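Local coordinates for superoxide dismutase 1 (Perkinsus marinus, PDB 2CW2), which probably protects the cell by converting superoxide radicals into hydrogen peroxide and oxygen, as an iron-dependent member of the iron/manganese superoxide dismutase family, at residues I128-G133 against D161-I166; G31-P36 against D67-I72; K42-P47 against L112-G117; V102-F107 against A172-R177. One frame throughout, in Å; residues are numbered along the deposited sequence.

Interaction 1 (I128-G133 against D161-I166)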
loop_
_atom_site.group_PDB
_atom_site.type_symbol
_atom_site.label_atom_id
_atom_site.label_comp_id
_atom_site.label_asym_id
_atom_site.label_seq_id
_atom_site.Cartn_x
_atom_site.Cartn_y
_atom_site.Cartn_z
ATOM N N ILE A 128 -9.947 -14.134 24.689
ATOM C CA ILE A 128 -9.464 -14.828 23.501
ATOM C C ILE A 128 -9.907 -16.285 23.544
ATOM O O ILE A 128 -10.418 -16.816 22.556
ATOM C CB ILE A 128 -7.915 -14.709 23.371
ATOM C CG1 ILE A 128 -7.545 -13.321 22.854
ATOM C CG2 ILE A 128 -7.371 -15.778 22.439
ATOM C CD1 ILE A 128 -6.082 -13.057 22.856
ATOM N N THR A 129 -9.753 -16.911 24.706
ATOM C CA THR A 129 -10.231 -18.276 24.886
ATOM C C THR A 129 -11.725 -18.345 24.671
ATOM O O THR A 129 -12.237 -19.223 23.951
ATOM C CB THR A 129 -9.857 -18.790 26.277
ATOM O OG1 THR A 129 -8.427 -18.935 26.348
ATOM C CG2 THR A 129 -10.394 -20.207 26.482
ATOM N N ARG A 130 -12.438 -17.394 25.269
ATOM C CA ARG A 130 -13.884 -17.395 25.150
ATOM C C ARG A 130 -14.338 -17.344 23.697
ATOM O O ARG A 130 -15.234 -18.091 23.290
ATOM C CB ARG A 130 -14.484 -16.249 25.952
ATOM C CG ARG A 130 -15.990 -16.307 26.072
ATOM C CD ARG A 130 -16.598 -15.048 26.616
ATOM N NE ARG A 130 -16.486 -13.980 25.632
ATOM C CZ ARG A 130 -16.744 -12.702 25.885
ATOM N NH1 ARG A 130 -17.157 -12.327 27.098
ATOM N NH2 ARG A 130 -16.606 -11.797 24.915
ATOM N N ASP A 131 -13.706 -16.481 22.899
ATOM C CA ASP A 131 -14.243 -16.156 21.594
ATOM C C ASP A 131 -13.573 -16.834 20.398
ATOM O O ASP A 131 -14.165 -16.915 19.322
ATOM C CB ASP A 131 -14.292 -14.640 21.401
ATOM C CG ASP A 131 -15.218 -13.969 22.388
ATOM O OD1 ASP A 131 -16.122 -14.668 22.935
ATOM O OD2 ASP A 131 -15.109 -12.757 22.689
ATOM N N PHE A 132 -12.370 -17.353 20.596
ATOM C CA PHE A 132 -11.667 -18.060 19.532
ATOM C C PHE A 132 -11.333 -19.472 19.934
ATOM O O PHE A 132 -10.791 -20.229 19.124
ATOM C CB PHE A 132 -10.365 -17.332 19.194
ATOM C CG PHE A 132 -10.601 -15.967 18.639
ATOM C CD1 PHE A 132 -10.839 -15.794 17.277
ATOM C CD2 PHE A 132 -10.648 -14.872 19.473
ATOM C CE1 PHE A 132 -11.073 -14.520 16.765
ATOM C CE2 PHE A 132 -10.878 -13.607 18.972
ATOM C CZ PHE A 132 -11.098 -13.434 17.619
ATOM N N GLY A 133 -11.623 -19.809 21.190
ATOM C CA GLY A 133 -11.386 -21.161 21.675
ATOM C C GLY A 133 -10.019 -21.363 22.320
ATOM O O GLY A 133 -9.890 -22.033 23.349
ATOM N N ASP A 161 -19.693 -5.730 20.652
ATOM C CA ASP A 161 -20.639 -5.325 21.708
ATOM C C ASP A 161 -20.246 -6.205 22.869
ATOM O O ASP A 161 -21.029 -7.012 23.310
ATOM C CB ASP A 161 -22.085 -5.589 21.264
ATOM C CG ASP A 161 -23.049 -4.431 21.589
ATOM O OD1 ASP A 161 -23.364 -4.198 22.783
ATOM O OD2 ASP A 161 -23.574 -3.728 20.685
ATOM N N GLY A 162 -18.993 -6.095 23.301
ATOM C CA GLY A 162 -18.456 -6.971 24.330
ATOM C C GLY A 162 -17.823 -8.243 23.767
ATOM O O GLY A 162 -17.237 -9.008 24.512
ATOM N N LYS A 163 -17.903 -8.435 22.450
ATOM C CA LYS A 163 -17.433 -9.657 21.791
ATOM C C LYS A 163 -16.188 -9.348 20.987
ATOM O O LYS A 163 -16.136 -8.314 20.334
ATOM C CB LYS A 163 -18.483 -10.130 20.785
ATOM C CG LYS A 163 -19.073 -11.509 21.024
ATOM C CD LYS A 163 -18.056 -12.639 20.906
ATOM C CE LYS A 163 -18.757 -13.990 20.734
ATOM N NZ LYS A 163 -18.436 -14.977 21.789
ATOM N N LEU A 164 -15.216 -10.251 21.004
ATOM C CA LEU A 164 -13.985 -10.069 20.242
ATOM C C LEU A 164 -14.226 -10.413 18.790
ATOM O O LEU A 164 -14.911 -11.389 18.472
ATOM C CB LEU A 164 -12.890 -10.987 20.770
ATOM C CG LEU A 164 -12.288 -10.764 22.148
ATOM C CD1 LEU A 164 -10.921 -11.478 22.224
ATOM C CD2 LEU A 164 -12.134 -9.284 22.454
ATOM N N LYS A 165 -13.650 -9.624 17.897
ATOM C CA LYS A 165 -13.756 -9.913 16.479
ATOM C C LYS A 165 -12.542 -9.357 15.749
ATOM O O LYS A 165 -12.013 -8.312 16.123
ATOM C CB LYS A 165 -15.063 -9.314 15.956
ATOM C CG LYS A 165 -15.271 -9.294 14.480
ATOM C CD LYS A 165 -16.356 -8.237 14.180
ATOM C CE LYS A 165 -17.734 -8.842 14.087
ATOM N NZ LYS A 165 -18.756 -7.823 13.674
ATOM N N ILE A 166 -12.107 -10.062 14.714
ATOM C CA ILE A 166 -10.990 -9.604 13.903
ATOM C C ILE A 166 -11.565 -8.883 12.697
ATOM O O ILE A 166 -12.391 -9.443 11.967
ATOM C CB ILE A 166 -10.115 -10.771 13.445
ATOM C CG1 ILE A 166 -9.449 -11.439 14.647
ATOM C CG2 ILE A 166 -9.062 -10.271 12.412
ATOM C CD1 ILE A 166 -8.847 -12.817 14.360
HETATM O O HOH W 1 -17.505 -9.364 27.255
#

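Interaction 2 (G31-P36 against D67-I72)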
loop_
_atom_site.group_PDB
_atom_site.type_symbol
_atom_site.label_atom_id
_atom_site.label_comp_id
_atom_site.label_asym_id
_atom_site.label_seq_id
_atom_site.Cartn_x
_atom_site.Cartn_y
_atom_site.Cartn_z
ATOM N N GLY A 31 1.309 22.584 15.911
ATOM C CA GLY A 31 0.151 21.990 16.531
ATOM C C GLY A 31 -1.011 22.288 15.611
ATOM O O GLY A 31 -0.809 22.766 14.493
ATOM N N PRO A 32 -2.222 22.038 16.074
ATOM C CA PRO A 32 -2.477 21.567 17.439
ATOM C C PRO A 32 -2.267 20.068 17.692
ATOM O O PRO A 32 -2.133 19.686 18.855
ATOM C CB PRO A 32 -3.961 21.890 17.617
ATOM C CG PRO A 32 -4.516 21.696 16.262
ATOM C CD PRO A 32 -3.467 22.220 15.314
ATOM N N PHE A 33 -2.276 19.232 16.657
ATOM C CA PHE A 33 -2.099 17.806 16.863
ATOM C C PHE A 33 -0.617 17.520 17.032
ATOM O O PHE A 33 0.226 18.235 16.479
ATOM C CB PHE A 33 -2.690 16.999 15.685
ATOM C CG PHE A 33 -4.152 17.170 15.524
ATOM C CD1 PHE A 33 -5.040 16.444 16.309
ATOM C CD2 PHE A 33 -4.651 18.081 14.612
ATOM C CE1 PHE A 33 -6.409 16.610 16.171
ATOM C CE2 PHE A 33 -6.026 18.259 14.468
ATOM C CZ PHE A 33 -6.908 17.515 15.248
ATOM N N GLN A 34 -0.293 16.511 17.831
ATOM C CA GLN A 34 1.096 16.131 18.021
ATOM C C GLN A 34 1.298 14.658 17.757
ATOM O O GLN A 34 0.368 13.852 17.831
ATOM C CB GLN A 34 1.596 16.466 19.434
ATOM C CG GLN A 34 1.329 17.886 19.898
ATOM C CD GLN A 34 2.156 18.945 19.175
ATOM O OE1 GLN A 34 3.290 18.692 18.748
ATOM N NE2 GLN A 34 1.595 20.151 19.059
ATOM N N CYS A 35 2.533 14.314 17.460
ATOM C CA CYS A 35 2.906 12.923 17.233
ATOM C C CYS A 35 3.566 12.438 18.516
ATOM O O CYS A 35 4.692 12.849 18.829
ATOM C CB CYS A 35 3.877 12.861 16.050
ATOM S SG CYS A 35 4.446 11.200 15.640
ATOM N N PRO A 36 2.870 11.573 19.262
ATOM C CA PRO A 36 3.376 11.083 20.555
ATOM C C PRO A 36 4.673 10.320 20.350
ATOM O O PRO A 36 4.818 9.625 19.327
ATOM C CB PRO A 36 2.282 10.120 21.051
ATOM C CG PRO A 36 1.148 10.255 20.126
ATOM C CD PRO A 36 1.582 10.979 18.885
ATOM N N ASP A 67 1.958 16.324 10.671
ATOM C CA ASP A 67 2.259 17.599 9.993
ATOM C C ASP A 67 1.192 18.034 8.982
ATOM O O ASP A 67 0.767 19.214 8.951
ATOM C CB ASP A 67 3.600 17.509 9.266
ATOM C CG ASP A 67 4.777 17.338 10.207
ATOM O OD1 ASP A 67 5.870 16.947 9.723
ATOM O OD2 ASP A 67 4.719 17.543 11.436
ATOM N N THR A 68 0.783 17.090 8.126
ATOM C CA THR A 68 -0.208 17.379 7.078
ATOM C C THR A 68 -1.569 17.694 7.665
ATOM O O THR A 68 -2.230 18.648 7.226
ATOM C CB THR A 68 -0.305 16.229 6.055
ATOM O OG1 THR A 68 1.009 15.910 5.601
ATOM C CG2 THR A 68 -1.028 16.702 4.772
ATOM N N LEU A 69 -1.983 16.901 8.660
ATOM C CA LEU A 69 -3.230 17.156 9.394
ATOM C C LEU A 69 -3.224 18.571 9.980
ATOM O O LEU A 69 -4.229 19.301 9.917
ATOM C CB LEU A 69 -3.424 16.132 10.514
ATOM C CG LEU A 69 -4.729 16.247 11.306
ATOM C CD1 LEU A 69 -5.900 16.180 10.338
ATOM C CD2 LEU A 69 -4.855 15.167 12.397
ATOM N N ASN A 70 -2.089 18.952 10.556
ATOM C CA ASN A 70 -1.948 20.294 11.113
ATOM C C ASN A 70 -2.099 21.400 10.054
ATOM O O ASN A 70 -2.703 22.467 10.309
ATOM C CB ASN A 70 -0.619 20.402 11.874
ATOM C CG ASN A 70 -0.739 19.892 13.295
ATOM O OD1 ASN A 70 -1.842 19.859 13.852
ATOM N ND2 ASN A 70 0.391 19.510 13.900
ATOM N N SER A 71 -1.579 21.122 8.864
ATOM C CA SER A 71 -1.707 22.033 7.739
ATOM C C SER A 71 -3.180 22.257 7.408
ATOM O O SER A 71 -3.602 23.384 7.148
ATOM C CB SER A 71 -0.925 21.506 6.526
ATOM O OG SER A 71 -0.854 22.481 5.492
ATOM N N ILE A 72 -3.961 21.178 7.434
ATOM C CA ILE A 72 -5.392 21.280 7.203
ATOM C C ILE A 72 -6.086 21.963 8.371
ATOM O O ILE A 72 -6.963 22.813 8.162
ATOM C CB ILE A 72 -5.994 19.892 6.932
ATOM C CG1 ILE A 72 -5.502 19.375 5.583
ATOM C CG2 ILE A 72 -7.534 19.931 6.963
ATOM C CD1 ILE A 72 -5.652 17.920 5.448
HETATM O O HOH W 2 -2.411 24.120 12.543
#

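Interaction 3 (K42-P47 against L112-G117)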
loop_
_atom_site.group_PDB
_atom_site.type_symbol
_atom_site.label_atom_id
_atom_site.label_comp_id
_atom_site.label_asym_id
_atom_site.label_seq_id
_atom_site.Cartn_x
_atom_site.Cartn_y
_atom_site.Cartn_z
ATOM N N LYS A 42 14.869 3.291 19.939
ATOM C CA LYS A 42 14.793 2.797 18.569
ATOM C C LYS A 42 15.229 1.348 18.362
ATOM O O LYS A 42 14.680 0.664 17.482
ATOM C CB LYS A 42 15.561 3.726 17.632
ATOM C CG LYS A 42 14.954 5.124 17.543
ATOM C CD LYS A 42 13.609 5.114 16.789
ATOM C CE LYS A 42 13.030 6.524 16.639
ATOM N NZ LYS A 42 13.884 7.419 15.805
ATOM N N ASN A 43 16.173 0.857 19.171
ATOM C CA ASN A 43 16.638 -0.519 18.972
ATOM C C ASN A 43 15.916 -1.550 19.854
ATOM O O ASN A 43 16.283 -2.732 19.893
ATOM C CB ASN A 43 18.178 -0.616 19.099
ATOM C CG ASN A 43 18.668 -0.493 20.522
ATOM O OD1 ASN A 43 17.877 -0.433 21.466
ATOM N ND2 ASN A 43 20.004 -0.488 20.692
ATOM N N ALA A 44 14.850 -1.097 20.508
ATOM C CA ALA A 44 14.240 -1.856 21.589
ATOM C C ALA A 44 13.461 -3.092 21.117
ATOM O O ALA A 44 13.254 -4.015 21.902
ATOM C CB ALA A 44 13.361 -0.958 22.438
ATOM N N LEU A 45 13.036 -3.084 19.850
ATOM C CA LEU A 45 12.245 -4.165 19.258
ATOM C C LEU A 45 13.072 -5.129 18.393
ATOM O O LEU A 45 12.526 -6.037 17.743
ATOM C CB LEU A 45 11.085 -3.577 18.423
ATOM C CG LEU A 45 10.210 -2.558 19.141
ATOM C CD1 LEU A 45 9.005 -2.217 18.273
ATOM C CD2 LEU A 45 9.777 -3.092 20.511
ATOM N N GLU A 46 14.391 -4.954 18.384
ATOM C CA GLU A 46 15.257 -5.859 17.619
ATOM C C GLU A 46 15.310 -7.239 18.272
ATOM O O GLU A 46 15.239 -7.347 19.500
ATOM C CB GLU A 46 16.664 -5.262 17.482
ATOM C CG GLU A 46 16.933 -4.690 16.076
ATOM C CD GLU A 46 17.245 -3.208 16.106
ATOM O OE1 GLU A 46 17.846 -2.656 15.150
ATOM O OE2 GLU A 46 16.873 -2.581 17.109
ATOM N N PRO A 47 15.452 -8.298 17.477
ATOM C CA PRO A 47 15.647 -8.223 16.024
ATOM C C PRO A 47 14.365 -8.242 15.186
ATOM O O PRO A 47 14.430 -8.203 13.943
ATOM C CB PRO A 47 16.461 -9.488 15.739
ATOM C CG PRO A 47 15.909 -10.493 16.728
ATOM C CD PRO A 47 15.478 -9.688 17.968
ATOM N N LEU A 112 3.145 -2.516 20.591
ATOM C CA LEU A 112 4.393 -3.275 20.612
ATOM C C LEU A 112 5.182 -2.947 21.882
ATOM O O LEU A 112 4.975 -1.895 22.485
ATOM C CB LEU A 112 5.265 -2.950 19.388
ATOM C CG LEU A 112 4.549 -2.798 18.052
ATOM C CD1 LEU A 112 5.489 -2.289 16.950
ATOM C CD2 LEU A 112 3.909 -4.133 17.697
ATOM N N ALA A 113 6.079 -3.832 22.287
ATOM C CA ALA A 113 6.873 -3.578 23.497
ATOM C C ALA A 113 8.116 -4.475 23.528
ATOM O O ALA A 113 8.074 -5.618 23.091
ATOM C CB ALA A 113 6.024 -3.802 24.750
ATOM N N PRO A 114 9.222 -3.945 24.037
ATOM C CA PRO A 114 10.465 -4.725 24.149
ATOM C C PRO A 114 10.327 -5.948 25.046
ATOM O O PRO A 114 11.030 -6.935 24.809
ATOM C CB PRO A 114 11.469 -3.739 24.761
ATOM C CG PRO A 114 10.690 -2.538 25.188
ATOM C CD PRO A 114 9.360 -2.567 24.534
ATOM N N ASN A 115 9.472 -5.905 26.059
ATOM C CA ASN A 115 9.319 -7.094 26.901
ATOM C C ASN A 115 7.966 -7.734 26.615
ATOM O O ASN A 115 7.371 -8.388 27.483
ATOM C CB ASN A 115 9.454 -6.749 28.388
ATOM C CG ASN A 115 9.589 -7.994 29.278
ATOM O OD1 ASN A 115 10.243 -8.953 28.916
ATOM N ND2 ASN A 115 8.940 -7.971 30.440
ATOM N N GLY A 116 7.468 -7.533 25.398
ATOM C CA GLY A 116 6.154 -8.056 25.046
ATOM C C GLY A 116 6.253 -9.456 24.446
ATOM O O GLY A 116 7.213 -10.184 24.692
ATOM N N GLY A 117 5.252 -9.820 23.647
ATOM C CA GLY A 117 5.230 -11.099 22.956
ATOM C C GLY A 117 4.688 -12.242 23.785
ATOM O O GLY A 117 4.154 -12.060 24.894
#

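Interaction 4 (V102-F107 against A172-R177). With FE (Fe (III) ion), chain C.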
loop_
_atom_site.group_PDB
_atom_site.type_symbol
_atom_site.label_atom_id
_atom_site.label_comp_id
_atom_site.label_asym_id
_atom_site.label_seq_id
_atom_site.Cartn_x
_atom_site.Cartn_y
_atom_site.Cartn_z
ATOM N N VAL A 102 -2.932 8.866 11.811
ATOM C CA VAL A 102 -2.234 9.327 13.000
ATOM C C VAL A 102 -2.632 8.423 14.178
ATOM O O VAL A 102 -1.772 7.927 14.903
ATOM C CB VAL A 102 -2.554 10.805 13.334
ATOM C CG1 VAL A 102 -2.118 11.161 14.788
ATOM C CG2 VAL A 102 -1.894 11.742 12.354
ATOM N N TYR A 103 -3.934 8.213 14.368
ATOM C CA TYR A 103 -4.419 7.307 15.426
ATOM C C TYR A 103 -3.889 5.873 15.252
ATOM O O TYR A 103 -3.431 5.234 16.214
ATOM C CB TYR A 103 -5.954 7.270 15.446
ATOM C CG TYR A 103 -6.530 6.405 16.545
ATOM C CD1 TYR A 103 -7.078 6.986 17.691
ATOM C CD2 TYR A 103 -6.533 5.012 16.442
ATOM C CE1 TYR A 103 -7.592 6.205 18.720
ATOM C CE2 TYR A 103 -7.044 4.212 17.464
ATOM C CZ TYR A 103 -7.577 4.830 18.601
ATOM O OH TYR A 103 -8.090 4.064 19.620
ATOM N N ASN A 104 -3.981 5.364 14.028
ATOM C CA ASN A 104 -3.557 4.001 13.745
ATOM C C ASN A 104 -2.102 3.749 14.151
ATOM O O ASN A 104 -1.770 2.695 14.703
ATOM C CB ASN A 104 -3.738 3.698 12.253
ATOM C CG ASN A 104 -5.208 3.715 11.832
ATOM O OD1 ASN A 104 -6.100 3.700 12.672
ATOM N ND2 ASN A 104 -5.455 3.778 10.538
ATOM N N HIS A 105 -1.227 4.703 13.850
ATOM C CA HIS A 105 0.185 4.516 14.152
ATOM C C HIS A 105 0.460 4.655 15.663
ATOM O O HIS A 105 1.226 3.865 16.233
ATOM C CB HIS A 105 1.065 5.444 13.290
ATOM C CG HIS A 105 1.171 5.008 11.851
ATOM N ND1 HIS A 105 0.278 5.413 10.875
ATOM C CD2 HIS A 105 2.060 4.193 11.229
ATOM C CE1 HIS A 105 0.626 4.867 9.715
ATOM N NE2 HIS A 105 1.688 4.096 9.905
ATOM N N THR A 106 -0.149 5.649 16.309
ATOM C CA THR A 106 0.039 5.777 17.745
ATOM C C THR A 106 -0.404 4.486 18.434
ATOM O O THR A 106 0.269 3.956 19.319
ATOM C CB THR A 106 -0.770 6.978 18.258
ATOM O OG1 THR A 106 -0.193 8.170 17.724
ATOM C CG2 THR A 106 -0.627 7.110 19.760
ATOM N N PHE A 107 -1.540 3.962 18.003
ATOM C CA PHE A 107 -2.068 2.739 18.592
ATOM C C PHE A 107 -1.118 1.567 18.291
ATOM O O PHE A 107 -0.826 0.739 19.172
ATOM C CB PHE A 107 -3.438 2.444 17.972
ATOM C CG PHE A 107 -4.215 1.371 18.686
ATOM C CD1 PHE A 107 -5.206 1.710 19.603
ATOM C CD2 PHE A 107 -3.970 0.032 18.439
ATOM C CE1 PHE A 107 -5.920 0.738 20.270
ATOM C CE2 PHE A 107 -4.698 -0.965 19.116
ATOM C CZ PHE A 107 -5.679 -0.606 20.027
ATOM N N ALA A 172 -6.563 3.423 5.424
ATOM C CA ALA A 172 -6.561 3.968 6.788
ATOM C C ALA A 172 -7.692 3.423 7.667
ATOM O O ALA A 172 -7.887 3.892 8.789
ATOM C CB ALA A 172 -6.578 5.515 6.791
ATOM N N GLY A 173 -8.427 2.432 7.155
ATOM C CA GLY A 173 -9.676 2.012 7.760
ATOM C C GLY A 173 -9.524 1.707 9.237
ATOM O O GLY A 173 -8.601 0.985 9.631
ATOM N N ASN A 174 -10.442 2.244 10.041
ATOM C CA ASN A 174 -10.341 2.215 11.514
ATOM C C ASN A 174 -11.753 1.989 12.090
ATOM O O ASN A 174 -12.681 2.724 11.799
ATOM C CB ASN A 174 -9.728 3.535 12.014
ATOM C CG ASN A 174 -9.591 3.611 13.541
ATOM O OD1 ASN A 174 -8.580 4.118 14.070
ATOM N ND2 ASN A 174 -10.602 3.162 14.245
ATOM N N PRO A 175 -11.926 0.931 12.860
ATOM C CA PRO A 175 -13.270 0.513 13.278
ATOM C C PRO A 175 -13.940 1.484 14.246
ATOM O O PRO A 175 -15.136 1.307 14.514
ATOM C CB PRO A 175 -13.020 -0.841 13.935
ATOM C CG PRO A 175 -11.626 -0.751 14.433
ATOM C CD PRO A 175 -10.876 0.029 13.362
ATOM N N ILE A 176 -13.212 2.496 14.715
ATOM C CA ILE A 176 -13.847 3.555 15.487
ATOM C C ILE A 176 -14.905 4.275 14.642
ATOM O O ILE A 176 -15.868 4.838 15.184
ATOM C CB ILE A 176 -12.800 4.521 16.072
ATOM C CG1 ILE A 176 -12.045 3.852 17.216
ATOM C CG2 ILE A 176 -13.433 5.855 16.534
ATOM C CD1 ILE A 176 -10.803 4.606 17.618
ATOM N N ARG A 177 -14.743 4.241 13.316
ATOM C CA ARG A 177 -15.712 4.894 12.437
ATOM C C ARG A 177 -17.094 4.237 12.624
ATOM O O ARG A 177 -18.140 4.904 12.539
ATOM C CB ARG A 177 -15.277 4.791 10.971
ATOM C CG ARG A 177 -16.243 5.464 10.000
ATOM C CD ARG A 177 -15.582 5.949 8.746
ATOM N NE ARG A 177 -16.494 6.665 7.856
ATOM C CZ ARG A 177 -16.528 7.994 7.712
ATOM N NH1 ARG A 177 -15.725 8.779 8.434
ATOM N NH2 ARG A 177 -17.389 8.539 6.844
HETATM FE FE FE C . 2.378 2.633 8.816
HETATM O O HOH W 3 0.322 2.630 7.683
#

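Interaction 1 (I128-G133 against D161-I166)
The carboxylate of Asp131, near the end of helix 122-132, is gripped by four bonds where the chain enters strand 164-170. Lys163 NZ forms a salt bridge to Asp131 OD1 at 2.6 Å. Leu164 N donates to Asp131 OD2 at 3.0 Å in a nearly straight bond (167°), and each of these donors lies out of the carboxylate plane. Arg130 supplies the other two bonds side-on, NE to Asp131 OD1 and NH2 to Asp131 OD2; a bend at chi3 (70°) sets NE for this grip. Arg130 NE and Lys163 NZ reach OD1 from opposite faces of the carboxylate. The guanidinium also ties to the turn: Arg130 NH2 donates in its own plane to Gly162 O at 2.9 Å, and a water bridges Arg130 NH1 to the same oxygen.

Alongside lies an apolar layer. Phe132 CE1 meets Ile166 CD1 at 3.7 Å, CE2 of the ring rests on Leu164 CB, and Leu164 CD1 reaches Ile128 CG1 at 3.9 Å. Phe138 of helix 135-148 backs it, edge-to-face with Phe132.

Since Arg130 NE and Lys163 NZ are 4.4 Å apart, the shared carboxylate probably offsets their repulsion, and the two cations should favour its ionised form.

Interaction 2 (G31-P36 against D67-I72)
Asn70, on helix 51-73, holds the backbone of Phe33 by both ends of its side-chain amide. The hydrogen bonds form a matched pair. Phe33 N donates to Asn70 OD1 at 2.9 Å, in the carbonyl plane and on a lone pair; Asn70 ND2 returns a bond to Phe33 O, also 2.9 Å and nearly straight at 169°. Because donor and acceptor of the amide are both engaged by one residue, the rotation of the Asn70 amide is fixed. A water adds a third link, donating to Gly31 O and to Asn70 O, so the helix backbone is tied to the loop as well.

The amide oxygen also makes close non-bonded contacts. Asn70 OD1 lies against the cis peptide between Gly31 and Pro32, 3.1 Å from Gly31 C, with Pro32 CD close by. The same oxygen approaches the edge of the Phe33 ring, Asn70 OD1 being 3.4 Å from Phe33 CD2.

Apolar contact is carried by Leu69. Its CG is anti to the backbone N (chi1 -177°), and Leu69 CD2 sits over one face of Phe33, 3.8 Å from the ring centroid and close to the ring normal: a CH-pi contact. Leu84 and Ile87 of helix 84-90 also touch this ring.

The arrangement pins the N-terminal loop ahead of helix 51-73 to that long helix of the alpha-hairpin domain of iron/manganese superoxide dismutases.

Interaction 3 (K42-P47 against L112-G117)
Ala44 and Leu45 meet Pro114 where two type I beta turns, Asn43 to Glu46 and Ala113 to Gly116, pack against each other. The turns belong to loops of the iron/manganese superoxide dismutase fold, one leading into helix 51-73 and the other joining helices 93-110 and 122-132. No hydrogen bond passes between them, so the contact rests on van der Waals packing. Before the first turn, Lys42 anchors its loop to helix 51-73 through a salt bridge with Asp59.

Ala44 comes first across the contact. Ala44 CB lies 4.1 Å from both Pro114 CB and Pro114 CG, and its carbonyl oxygen approaches the same ring, Ala44 O to Pro114 CB being 3.4 Å.

Leu45 follows and splits its two methyls. CG is anti to the carbonyl carbon (chi1 -52°), and beyond it Leu45 CD2 rests on the peptide between Ala113 and Pro114, 3.7 Å from Pro114 N. The other branch turns to a buried residue: Leu45 CD1 touches Leu112 CD1 at 3.8 Å, the two side chains crossing at about a right angle. Tyr40 touches both leucines, and Leu54 of helix 51-73 also packs on Leu45. On the opposing loop, Ala113 and Gly117 are held by backbone bonds to Leu211 and Val212.

Glu46 ends the turn: its backbone closes it, Glu46 N donating to Asn43 O at 3.3 Å.

Interaction 4 (V102-F107 against A172-R177)
Asn104 joins helix 93-110 of the alpha-hairpin domain to the loop at Ala172 between strands 164-170 and 181-187, bridging the two domains of the iron/manganese superoxide dismutase fold. From CB, which points toward this loop, the side chain leaves with CG anti to the carbonyl carbon (chi1 -65°). Asn104 CG lies 4.1 Å from Ala172 O. Of the two branches, Asn104 OD1 comes to 3.7 Å from Asn174 CB, and the two asparagine side chains cross obliquely with their amide planes 26° apart. Asn104 ND2 donates to Ala172 O at 3.0 Å; that oxygen lies in the amide plane of Asn104, whereas ND2 stands well above the carbonyl plane. A second bond from ND2, to Gln101 OE1, helps to set the amide. Trp154 and Trp156 of the central strand also pack on Asn104, a buried residue.

One position earlier, Tyr103 projects with CG anti to the backbone N (chi1 -178°). Ile176 reaches it tip to tip, Ile176 CD1 lying over one ring face 3.4 Å from Tyr103 CZ. At the other end of the contact Ala172 packs on Phe150 of the second subunit.

The next helix residue, His105, binds the iron together with His57, Asp187, His191 and a water. Gln101 is shared here too, since its backbone O accepts from His105 ND1. This orients the imidazole, and His105 NE2 meets the iron at 1.9 Å.

Interaction 4 is the most central of the four, its centre about 6 Å from the chain centre, and alone contains an iron ligand. Interaction 2 touches it directly: Pro36 CG packs on Thr106 OG1 at 3.5 Å, so the N-terminal loop runs on from its anchor to the metal-bearing helix 93-110. Interaction 3 approaches interaction 4 to about 5 Å between nearest atoms without touching. The side chain of Leu112 in interaction 3 is about 10 Å from the bound Fe (III) ion. Interaction 1 lies within the C-terminal domain, its nearest atoms about 8 Å from those of interaction 4; its centre is about 35 Å from that of interaction 2, on the opposite side of the chain centre. Strand 164-170 leads from interaction 1 to the loop of interaction 4.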